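Endonuclease/exonuclease/phosphatase (Beutenbergia cavernae DSM 12333, PDB 4RUW) is of unknown specific function but belongs to the endonuclease/exonuclease/phosphatase family, joining a DNase I-like domain to an immunoglobulin-like one. Local coordinates at residues R54-T60 with V324-L330; M59-I63 with I80-I84; A226-L232 with V298-F304. All blocks are in the same frame, centred on the assembly; numbering follows the deposited sequence.

Contact 1. Residues R54-T60 with V324-L330; sequences RDLRVMT and VVMDLRL
Arg57 and Asp327, a non-hydrogen-bonded pair on neighbouring antiparallel strands, stand side by side on one surface of the sheet and form a bidentate salt bridge. The guanidinium is presented side-on: Arg57 NE reaches Asp327 OD1 at 2.8 Å, and Arg57 NH2 reaches Asp327 OD2 at 2.9 Å on the syn lone pair of that oxygen. The two planes lie 26° apart, nearly coplanar; the NE bond is almost straight (175°), the NH2 bond less so. The arginine chain runs out extended and bends at chi3 (-84°), which swings the group over toward the aspartate; Arg57 CD then lies 3.6 Å from Val325 CG1, a methyl that also lies over one guanidinium face. NH1 is used as well, bonding the carbonyl of Glu87, so each of the three guanidinium nitrogens has a partner. Further along the same surface, Arg329 NE meets Asp55 OD1 at 3.1 Å almost along the C-O axis, a single-bond salt bridge at an exposed edge of the contact.

Beneath these charges the backbones pair reciprocally at Leu56 with Leu328, Val58 with Met326 and Thr60 with Val324, each N-H and C=O of these pairs being matched. At the loop end, Leu330 N bonds Arg54 O at 3.0 Å; the Arg54 side chain bonds back, NE donating to Leu330 O at 2.9 Å from above the carbonyl plane. Its NH1 and NH2 go to the carbonyls of Gly190 and Gly331. The intervening residues turn outward: Arg57 bonds Asp90 and Met59 bonds Val91 and Val93, while Val325 and Asp327 bond strand 304-311. On the other, buried surface Val58 CG2 touches Leu328 CD1 at 4.1 Å. Such an antiparallel pair, two inner neighbours in a mixed six-stranded sheet, belongs to the beta-sandwich core of the DNase I-like fold.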
loop_
_atom_site.group_PDB
_atom_site.type_symbol
_atom_site.label_atom_id
_atom_site.label_comp_id
_atom_site.label_asym_id
_atom_site.label_seq_id
_atom_site.Cartn_x
_atom_site.Cartn_y
_atom_site.Cartn_z
ATOM N N ARG A 54 -8.901 8.228 -18.257
ATOM C CA ARG A 54 -9.179 7.664 -16.973
ATOM C C ARG A 54 -7.935 7.216 -16.201
ATOM O O ARG A 54 -8.068 6.561 -15.225
ATOM C CB ARG A 54 -10.184 6.543 -17.085
ATOM C CG ARG A 54 -11.453 6.961 -17.786
ATOM C CD ARG A 54 -12.341 7.680 -16.842
ATOM N NE ARG A 54 -13.004 6.775 -15.929
ATOM C CZ ARG A 54 -13.987 7.131 -15.124
ATOM N NH1 ARG A 54 -14.394 8.373 -15.092
ATOM N NH2 ARG A 54 -14.550 6.254 -14.344
ATOM N N ASP A 55 -6.763 7.620 -16.678
ATOM C CA ASP A 55 -5.497 7.281 -16.033
ATOM C C ASP A 55 -5.190 8.108 -14.804
ATOM O O ASP A 55 -5.522 9.292 -14.732
ATOM C CB ASP A 55 -4.338 7.445 -17.028
ATOM C CG ASP A 55 -4.357 6.403 -18.128
ATOM O OD1 ASP A 55 -4.955 5.329 -17.922
ATOM O OD2 ASP A 55 -3.765 6.657 -19.197
ATOM N N LEU A 56 -4.536 7.470 -13.842
ATOM C CA LEU A 56 -4.079 8.148 -12.636
ATOM C C LEU A 56 -2.735 7.573 -12.220
ATOM O O LEU A 56 -2.631 6.370 -12.004
ATOM C CB LEU A 56 -5.073 7.932 -11.500
ATOM C CG LEU A 56 -4.769 8.665 -10.198
ATOM C CD1 LEU A 56 -4.951 10.166 -10.376
ATOM C CD2 LEU A 56 -5.654 8.135 -9.075
ATOM N N ARG A 57 -1.714 8.417 -12.119
ATOM C CA ARG A 57 -0.421 7.975 -11.625
ATOM C C ARG A 57 -0.274 8.413 -10.173
ATOM O O ARG A 57 -0.354 9.607 -9.856
ATOM C CB ARG A 57 0.722 8.514 -12.486
ATOM C CG ARG A 57 2.098 8.142 -11.949
ATOM C CD ARG A 57 3.221 8.501 -12.912
ATOM N NE ARG A 57 3.395 7.441 -13.898
ATOM C CZ ARG A 57 4.502 7.230 -14.605
ATOM N NH1 ARG A 57 5.556 8.026 -14.465
ATOM N NH2 ARG A 57 4.552 6.218 -15.458
ATOM N N VAL A 58 -0.080 7.435 -9.301
ATOM C CA VAL A 58 0.024 7.657 -7.868
ATOM C C VAL A 58 1.392 7.202 -7.416
ATOM O O VAL A 58 1.807 6.073 -7.705
ATOM C CB VAL A 58 -1.040 6.842 -7.100
ATOM C CG1 VAL A 58 -0.864 7.004 -5.587
ATOM C CG2 VAL A 58 -2.424 7.261 -7.536
HETATM N N MSE A 59 2.081 8.077 -6.700
HETATM C CA MSE A 59 3.396 7.764 -6.180
HETATM C C MSE A 59 3.380 7.824 -4.664
HETATM O O MSE A 59 2.684 8.656 -4.079
HETATM C CB MSE A 59 4.389 8.777 -6.735
HETATM C CG MSE A 59 5.827 8.626 -6.234
HETATM SE SE MSE A 59 7.065 9.849 -7.082
HETATM C CE MSE A 59 8.716 9.059 -6.403
ATOM N N THR A 60 4.131 6.932 -4.026
ATOM C CA THR A 60 4.381 7.051 -2.595
ATOM C C THR A 60 5.878 6.962 -2.323
ATOM O O THR A 60 6.588 6.200 -2.985
ATOM C CB THR A 60 3.595 5.995 -1.757
ATOM O OG1 THR A 60 3.705 6.303 -0.361
ATOM C CG2 THR A 60 4.104 4.588 -1.999
ATOM N N VAL A 324 7.590 4.402 -5.034
ATOM C CA VAL A 324 6.770 3.438 -5.766
ATOM C C VAL A 324 5.816 4.246 -6.637
ATOM O O VAL A 324 5.096 5.118 -6.134
ATOM C CB VAL A 324 5.966 2.527 -4.803
ATOM C CG1 VAL A 324 5.059 1.588 -5.585
ATOM C CG2 VAL A 324 6.902 1.753 -3.884
ATOM N N VAL A 325 5.831 3.979 -7.938
ATOM C CA VAL A 325 5.087 4.770 -8.909
ATOM C C VAL A 325 4.124 3.879 -9.667
ATOM O O VAL A 325 4.550 3.016 -10.431
ATOM C CB VAL A 325 6.045 5.465 -9.906
ATOM C CG1 VAL A 325 5.267 6.391 -10.838
ATOM C CG2 VAL A 325 7.147 6.221 -9.160
HETATM N N MSE A 326 2.831 4.065 -9.434
HETATM C CA MSE A 326 1.816 3.178 -9.998
HETATM C C MSE A 326 0.942 3.896 -11.000
HETATM O O MSE A 326 0.508 5.029 -10.764
HETATM C CB MSE A 326 0.902 2.653 -8.893
HETATM C CG MSE A 326 1.624 1.907 -7.767
HETATM SE SE MSE A 326 2.682 0.390 -8.365
HETATM C CE MSE A 326 1.334 -0.521 -9.432
ATOM N N ASP A 327 0.657 3.216 -12.106
ATOM C CA ASP A 327 -0.270 3.717 -13.115
ATOM C C ASP A 327 -1.567 2.932 -12.982
ATOM O O ASP A 327 -1.591 1.709 -13.183
ATOM C CB ASP A 327 0.326 3.560 -14.512
ATOM C CG ASP A 327 1.458 4.543 -14.772
ATOM O OD1 ASP A 327 1.296 5.740 -14.469
ATOM O OD2 ASP A 327 2.520 4.123 -15.271
ATOM N N LEU A 328 -2.635 3.642 -12.619
ATOM C CA LEU A 328 -3.953 3.058 -12.405
ATOM C C LEU A 328 -4.907 3.590 -13.462
ATOM O O LEU A 328 -4.618 4.582 -14.129
ATOM C CB LEU A 328 -4.472 3.434 -11.014
ATOM C CG LEU A 328 -3.512 3.187 -9.845
ATOM C CD1 LEU A 328 -4.150 3.631 -8.532
ATOM C CD2 LEU A 328 -3.092 1.718 -9.784
ATOM N N ARG A 329 -6.057 2.936 -13.606
ATOM C CA ARG A 329 -7.081 3.391 -14.532
ATOM C C ARG A 329 -8.424 3.207 -13.857
ATOM O O ARG A 329 -8.711 2.138 -13.337
ATOM C CB ARG A 329 -7.022 2.578 -15.820
ATOM C CG ARG A 329 -7.996 3.043 -16.884
ATOM C CD ARG A 329 -7.703 2.356 -18.200
ATOM N NE ARG A 329 -6.379 2.726 -18.690
ATOM C CZ ARG A 329 -5.614 1.949 -19.450
ATOM N NH1 ARG A 329 -6.033 0.745 -19.806
ATOM N NH2 ARG A 329 -4.423 2.376 -19.844
ATOM N N LEU A 330 -9.241 4.234 -13.842
ATOM C CA LEU A 330 -10.509 4.146 -13.158
ATOM C C LEU A 330 -11.576 3.635 -14.091
ATOM O O LEU A 330 -11.833 4.216 -15.115
ATOM C CB LEU A 330 -10.906 5.517 -12.606
ATOM C CG LEU A 330 -12.143 5.580 -11.727
ATOM C CD1 LEU A 330 -11.975 4.700 -10.508
ATOM C CD2 LEU A 330 -12.418 7.021 -11.321
#

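Contact 2. Residues M59-I63 with I80-I84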
loop_
_atom_site.group_PDB
_atom_site.type_symbol
_atom_site.label_atom_id
_atom_site.label_comp_id
_atom_site.label_asym_id
_atom_site.label_seq_id
_atom_site.Cartn_x
_atom_site.Cartn_y
_atom_site.Cartn_z
HETATM N N MSE A 59 2.081 8.077 -6.700
HETATM C CA MSE A 59 3.396 7.764 -6.180
HETATM C C MSE A 59 3.380 7.824 -4.664
HETATM O O MSE A 59 2.684 8.656 -4.079
HETATM C CB MSE A 59 4.389 8.777 -6.735
HETATM C CG MSE A 59 5.827 8.626 -6.234
HETATM SE SE MSE A 59 7.065 9.849 -7.082
HETATM C CE MSE A 59 8.716 9.059 -6.403
ATOM N N THR A 60 4.131 6.932 -4.026
ATOM C CA THR A 60 4.381 7.051 -2.595
ATOM C C THR A 60 5.878 6.962 -2.323
ATOM O O THR A 60 6.588 6.200 -2.985
ATOM C CB THR A 60 3.595 5.995 -1.757
ATOM O OG1 THR A 60 3.705 6.303 -0.361
ATOM C CG2 THR A 60 4.104 4.588 -1.999
ATOM N N TRP A 61 6.356 7.730 -1.351
ATOM C CA TRP A 61 7.780 7.751 -1.070
ATOM C C TRP A 61 8.067 8.184 0.352
ATOM O O TRP A 61 7.659 9.264 0.776
ATOM C CB TRP A 61 8.479 8.726 -2.021
ATOM C CG TRP A 61 9.959 8.550 -2.178
ATOM C CD1 TRP A 61 10.744 7.533 -1.692
ATOM C CD2 TRP A 61 10.843 9.429 -2.890
ATOM N NE1 TRP A 61 12.059 7.735 -2.064
ATOM C CE2 TRP A 61 12.140 8.889 -2.803
ATOM C CE3 TRP A 61 10.660 10.622 -3.600
ATOM C CZ2 TRP A 61 13.244 9.497 -3.400
ATOM C CZ3 TRP A 61 11.750 11.223 -4.185
ATOM C CH2 TRP A 61 13.029 10.661 -4.080
ATOM N N ASN A 62 8.812 7.356 1.075
ATOM C CA ASN A 62 9.379 7.754 2.352
ATOM C C ASN A 62 10.691 8.457 2.025
ATOM O O ASN A 62 11.633 7.822 1.545
ATOM C CB ASN A 62 9.603 6.520 3.221
ATOM C CG ASN A 62 10.224 6.849 4.567
ATOM O OD1 ASN A 62 10.995 7.799 4.700
ATOM N ND2 ASN A 62 9.894 6.049 5.580
ATOM N N ILE A 63 10.731 9.768 2.241
ATOM C CA ILE A 63 11.851 10.573 1.772
ATOM C C ILE A 63 12.969 10.758 2.792
ATOM O O ILE A 63 13.943 11.457 2.503
ATOM C CB ILE A 63 11.399 11.966 1.256
ATOM C CG1 ILE A 63 10.883 12.859 2.400
ATOM C CG2 ILE A 63 10.378 11.808 0.141
ATOM C CD1 ILE A 63 10.796 14.337 2.029
ATOM N N ILE A 80 14.979 15.289 -3.904
ATOM C CA ILE A 80 13.664 14.675 -3.783
ATOM C C ILE A 80 12.717 15.238 -4.850
ATOM O O ILE A 80 12.030 14.493 -5.557
ATOM C CB ILE A 80 13.083 14.920 -2.365
ATOM C CG1 ILE A 80 13.969 14.279 -1.280
ATOM C CG2 ILE A 80 11.629 14.449 -2.269
ATOM C CD1 ILE A 80 14.204 12.796 -1.443
ATOM N N ALA A 81 12.675 16.559 -4.965
ATOM C CA ALA A 81 11.783 17.200 -5.916
ATOM C C ALA A 81 12.084 16.797 -7.354
ATOM O O ALA A 81 11.177 16.639 -8.157
ATOM C CB ALA A 81 11.843 18.704 -5.758
ATOM N N ALA A 82 13.364 16.644 -7.682
ATOM C CA ALA A 82 13.741 16.290 -9.050
ATOM C C ALA A 82 13.217 14.902 -9.425
ATOM O O ALA A 82 12.810 14.672 -10.560
ATOM C CB ALA A 82 15.251 16.372 -9.242
ATOM N N VAL A 83 13.213 13.979 -8.467
ATOM C CA VAL A 83 12.667 12.649 -8.717
ATOM C C VAL A 83 11.153 12.723 -8.933
ATOM O O VAL A 83 10.623 12.146 -9.888
ATOM C CB VAL A 83 12.996 11.672 -7.576
ATOM C CG1 VAL A 83 12.183 10.389 -7.712
ATOM C CG2 VAL A 83 14.490 11.364 -7.556
ATOM N N ILE A 84 10.454 13.439 -8.055
ATOM C CA ILE A 84 9.016 13.624 -8.224
ATOM C C ILE A 84 8.697 14.254 -9.584
ATOM O O ILE A 84 7.815 13.788 -10.294
ATOM C CB ILE A 84 8.410 14.443 -7.068
ATOM C CG1 ILE A 84 8.606 13.706 -5.735
ATOM C CG2 ILE A 84 6.942 14.744 -7.338
ATOM C CD1 ILE A 84 8.309 14.544 -4.502
#
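Trp61 drives the far rim of its indole into the flank of the helix, and the densest packing gathers there. Trp61 CH2 stands 3.6 Å from Ile80 CD1 and equally 3.6 Å from Val83 CB, so the end of the six-membered ring is held between two branched side chains about one helical turn apart. The carbonyl of Ile80 lies at the ring edge, near its plane, with its O 3.6 Å from Trp61 CZ3; that oxygen also takes the helical bond from Ile84 N. With CG anti to the backbone N (chi1 -161°), the indole projects from the strand toward the helix. Its polar end is engaged elsewhere, NE1 donating to the carbonyl of His321, while Ile63 CG2 lies over one face, offset toward the rim. Ile63 CG2 also meets Ile80 CG2 at 3.8 Å, completing a compact group.

This is the strand-to-helix half of a beta-alpha-beta unit, in which strand 55-62 leads through helix 77-87 to its parallel neighbour, strand 91-98; the axes of segments 59-62 and 80-84 run nearly antiparallel (162°), 11.4 Å apart at closest approach.

Toward Met59 the fit is slacker. The extended selenomethionine chain crosses Val83 at about a right angle, Met59 CE touching Val83 CG1 at 3.9 Å, and Met59 SE comes no nearer than 4.4 Å to Ile84 CG1. Ile84 reaches the indole only distantly too, Ile84 CG1 to Trp61 CE3 at 4.3 Å, and also leans on Leu118 of helix 110-118. On the reverse of the helix, Ala82 turns its methyl away from the strand and is exposed to solvent, whereas Ala81 is buried against Leu117 and Leu118.

Contact 3. Residues A226-L232 with V298-F304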
loop_
_atom_site.group_PDB
_atom_site.type_symbol
_atom_site.label_atom_id
_atom_site.label_comp_id
_atom_site.label_asym_id
_atom_site.label_seq_id
_atom_site.Cartn_x
_atom_site.Cartn_y
_atom_site.Cartn_z
ATOM N N ALA A 226 -14.461 1.481 0.425
ATOM C CA ALA A 226 -14.222 0.858 -0.874
ATOM C C ALA A 226 -15.322 1.113 -1.906
ATOM O O ALA A 226 -15.151 0.814 -3.083
ATOM C CB ALA A 226 -13.952 -0.630 -0.722
ATOM N N ARG A 227 -16.443 1.678 -1.464
ATOM C CA ARG A 227 -17.535 2.007 -2.373
ATOM C C ARG A 227 -17.218 3.198 -3.273
ATOM O O ARG A 227 -17.876 3.387 -4.294
ATOM C CB ARG A 227 -18.817 2.290 -1.592
ATOM C CG ARG A 227 -19.314 1.123 -0.766
ATOM C CD ARG A 227 -20.454 1.546 0.154
ATOM N NE ARG A 227 -20.024 2.581 1.091
ATOM C CZ ARG A 227 -20.823 3.175 1.971
ATOM N NH1 ARG A 227 -22.105 2.841 2.042
ATOM N NH2 ARG A 227 -20.338 4.107 2.781
ATOM N N VAL A 228 -16.226 4.003 -2.899
ATOM C CA VAL A 228 -15.848 5.158 -3.711
ATOM C C VAL A 228 -14.392 5.013 -4.119
ATOM O O VAL A 228 -13.620 4.378 -3.408
ATOM C CB VAL A 228 -16.073 6.504 -2.965
ATOM C CG1 VAL A 228 -17.525 6.624 -2.510
ATOM C CG2 VAL A 228 -15.105 6.664 -1.788
ATOM N N PRO A 229 -14.009 5.584 -5.272
ATOM C CA PRO A 229 -12.609 5.454 -5.702
ATOM C C PRO A 229 -11.646 6.008 -4.650
ATOM O O PRO A 229 -11.718 7.194 -4.316
ATOM C CB PRO A 229 -12.566 6.286 -6.984
ATOM C CG PRO A 229 -13.972 6.178 -7.522
ATOM C CD PRO A 229 -14.842 6.236 -6.298
ATOM N N SER A 230 -10.766 5.152 -4.136
ATOM C CA SER A 230 -9.832 5.547 -3.095
ATOM C C SER A 230 -8.511 4.817 -3.265
ATOM O O SER A 230 -8.460 3.711 -3.811
ATOM C CB SER A 230 -10.377 5.219 -1.703
ATOM O OG SER A 230 -11.718 5.632 -1.522
ATOM N N VAL A 231 -7.451 5.440 -2.767
ATOM C CA VAL A 231 -6.162 4.781 -2.645
ATOM C C VAL A 231 -5.659 4.926 -1.217
ATOM O O VAL A 231 -5.980 5.898 -0.534
ATOM C CB VAL A 231 -5.113 5.316 -3.652
ATOM C CG1 VAL A 231 -5.554 5.029 -5.075
ATOM C CG2 VAL A 231 -4.856 6.799 -3.456
ATOM N N LEU A 232 -4.896 3.934 -0.771
ATOM C CA LEU A 232 -4.236 3.947 0.529
ATOM C C LEU A 232 -2.767 3.727 0.247
ATOM O O LEU A 232 -2.393 2.728 -0.363
ATOM C CB LEU A 232 -4.788 2.840 1.430
ATOM C CG LEU A 232 -3.980 2.536 2.695
ATOM C CD1 LEU A 232 -3.900 3.748 3.618
ATOM C CD2 LEU A 232 -4.559 1.334 3.425
ATOM N N VAL A 298 0.939 0.893 -2.499
ATOM C CA VAL A 298 -0.239 1.603 -2.976
ATOM C C VAL A 298 -1.360 0.582 -3.099
ATOM O O VAL A 298 -1.272 -0.339 -3.917
ATOM C CB VAL A 298 0.012 2.307 -4.333
ATOM C CG1 VAL A 298 -1.269 2.979 -4.812
ATOM C CG2 VAL A 298 1.148 3.305 -4.202
ATOM N N PHE A 299 -2.387 0.732 -2.271
ATOM C CA PHE A 299 -3.586 -0.095 -2.340
ATOM C C PHE A 299 -4.697 0.699 -3.010
ATOM O O PHE A 299 -4.798 1.914 -2.813
ATOM C CB PHE A 299 -4.035 -0.516 -0.936
ATOM C CG PHE A 299 -3.199 -1.612 -0.334
ATOM C CD1 PHE A 299 -3.505 -2.945 -0.590
ATOM C CD2 PHE A 299 -2.119 -1.324 0.489
ATOM C CE1 PHE A 299 -2.752 -3.971 -0.052
ATOM C CE2 PHE A 299 -1.357 -2.357 1.033
ATOM C CZ PHE A 299 -1.673 -3.676 0.752
ATOM N N ALA A 300 -5.527 0.022 -3.799
ATOM C CA ALA A 300 -6.613 0.699 -4.511
ATOM C C ALA A 300 -7.927 -0.051 -4.309
ATOM O O ALA A 300 -7.936 -1.270 -4.133
ATOM C CB ALA A 300 -6.298 0.838 -5.996
ATOM N N THR A 301 -9.030 0.688 -4.348
ATOM C CA THR A 301 -10.357 0.108 -4.237
ATOM C C THR A 301 -10.794 -0.532 -5.560
ATOM O O THR A 301 -10.127 -0.350 -6.586
ATOM C CB THR A 301 -11.359 1.185 -3.787
ATOM O OG1 THR A 301 -11.383 2.238 -4.750
ATOM C CG2 THR A 301 -10.970 1.739 -2.409
ATOM N N PRO A 302 -11.896 -1.308 -5.546
ATOM C CA PRO A 302 -12.189 -2.152 -6.716
ATOM C C PRO A 302 -12.456 -1.406 -8.023
ATOM O O PRO A 302 -12.290 -2.012 -9.081
ATOM C CB PRO A 302 -13.428 -2.943 -6.272
ATOM C CG PRO A 302 -13.246 -3.054 -4.788
ATOM C CD PRO A 302 -12.715 -1.711 -4.385
ATOM N N ALA A 303 -12.864 -0.141 -7.971
ATOM C CA ALA A 303 -13.130 0.600 -9.206
ATOM C C ALA A 303 -11.876 0.786 -10.065
ATOM O O ALA A 303 -11.981 1.040 -11.264
ATOM C CB ALA A 303 -13.769 1.950 -8.910
ATOM N N PHE A 304 -10.700 0.689 -9.451
ATOM C CA PHE A 304 -9.453 0.855 -10.183
ATOM C C PHE A 304 -8.962 -0.438 -10.818
ATOM O O PHE A 304 -9.040 -1.511 -10.223
ATOM C CB PHE A 304 -8.355 1.383 -9.262
ATOM C CG PHE A 304 -8.466 2.836 -8.952
ATOM C CD1 PHE A 304 -8.090 3.788 -9.890
ATOM C CD2 PHE A 304 -8.923 3.257 -7.719
ATOM C CE1 PHE A 304 -8.179 5.128 -9.614
ATOM C CE2 PHE A 304 -9.009 4.606 -7.431
ATOM C CZ PHE A 304 -8.633 5.539 -8.380
HETATM O O HOH W 1 -13.968 1.594 -5.595
#
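Val298 opens its segment with a CA-H...O contact to the carbonyl of Leu232, an oxygen that mainly serves the next residue: Phe299 N donates to Leu232 O at 2.8 Å. Phe299 O in turn accepts from Leu232 N at 2.9 Å, making this an antiparallel hydrogen-bonded pair, and the same oxygen receives the CA-H of Val231. The Phe299 ring presents its edge to Leu232 O. Ala300 follows in a non-hydrogen-bonded pair with Val231, their side chains barely meeting.

At Thr301 the strand pairing gives way to side-chain chemistry. Its amide still donates, Thr301 N to Ser230 O at 3.1 Å, but in place of a carbonyl it is the hydroxyl, Thr301 OG1, that accepts from Ser230 N, at 3.0 Å. OG1 can do so because it sits between the backbone N and the carbonyl carbon (chi1 60°), leaving Thr301 CG2 to pack 3.6 Å from Ser230 CB. Thr301 also begins a type I beta turn, closed by Phe304 N bonding Thr301 O. Pro302, inside the turn, rests its CD 4.0 Å from Ala226 CB. Ala303 N donates to a water that also bonds Thr301 OG1, at 2.8 Å from the water oxygen, and donates to Ala226 O. Phe304 ends the segment with its ring atom CE2 reaching Pro229 CB at 4.0 Å, while Ser230 N lies in plane at the ring edge. Outside the pair, Arg362 bonds the carbonyls of Pro302 and Phe304, linking the turn to the immunoglobulin-like part of the chain.

The chemistry implies that one threonine hydroxyl and one water extend the pairing beyond the last regular strand pair, satisfying Ser230 N, Ala303 N and Ala226 O where the chain before Ser230 lies against the turn.

How the contacts relate
Contact 1 and contact 2 share Met59 and Thr60 on strand 55-62, their centres 14 Å apart: one binds that strand to its neighbour in the sheet, the other covers it with a helix. Contact 3 belongs to the second sheet, 11 Å from contact 1 between centres, and the two pack together, with Leu328 CB 3.8 Å from Phe304 CD1 and Met326 CG 3.8 Å from Val298 CB. Sheet against sheet, with a helix outside, is the layered plan of DNase I-like proteins. The centres of contacts 2 and 3 are 22 Å apart, yet Thr60 CG2 touches Val298 CG2 at 3.9 Å. Of contact 2, the Ile63 side chain lies about 11 Å from the zinc ion held by His98, Asp100, His107 and His137, too far to touch it.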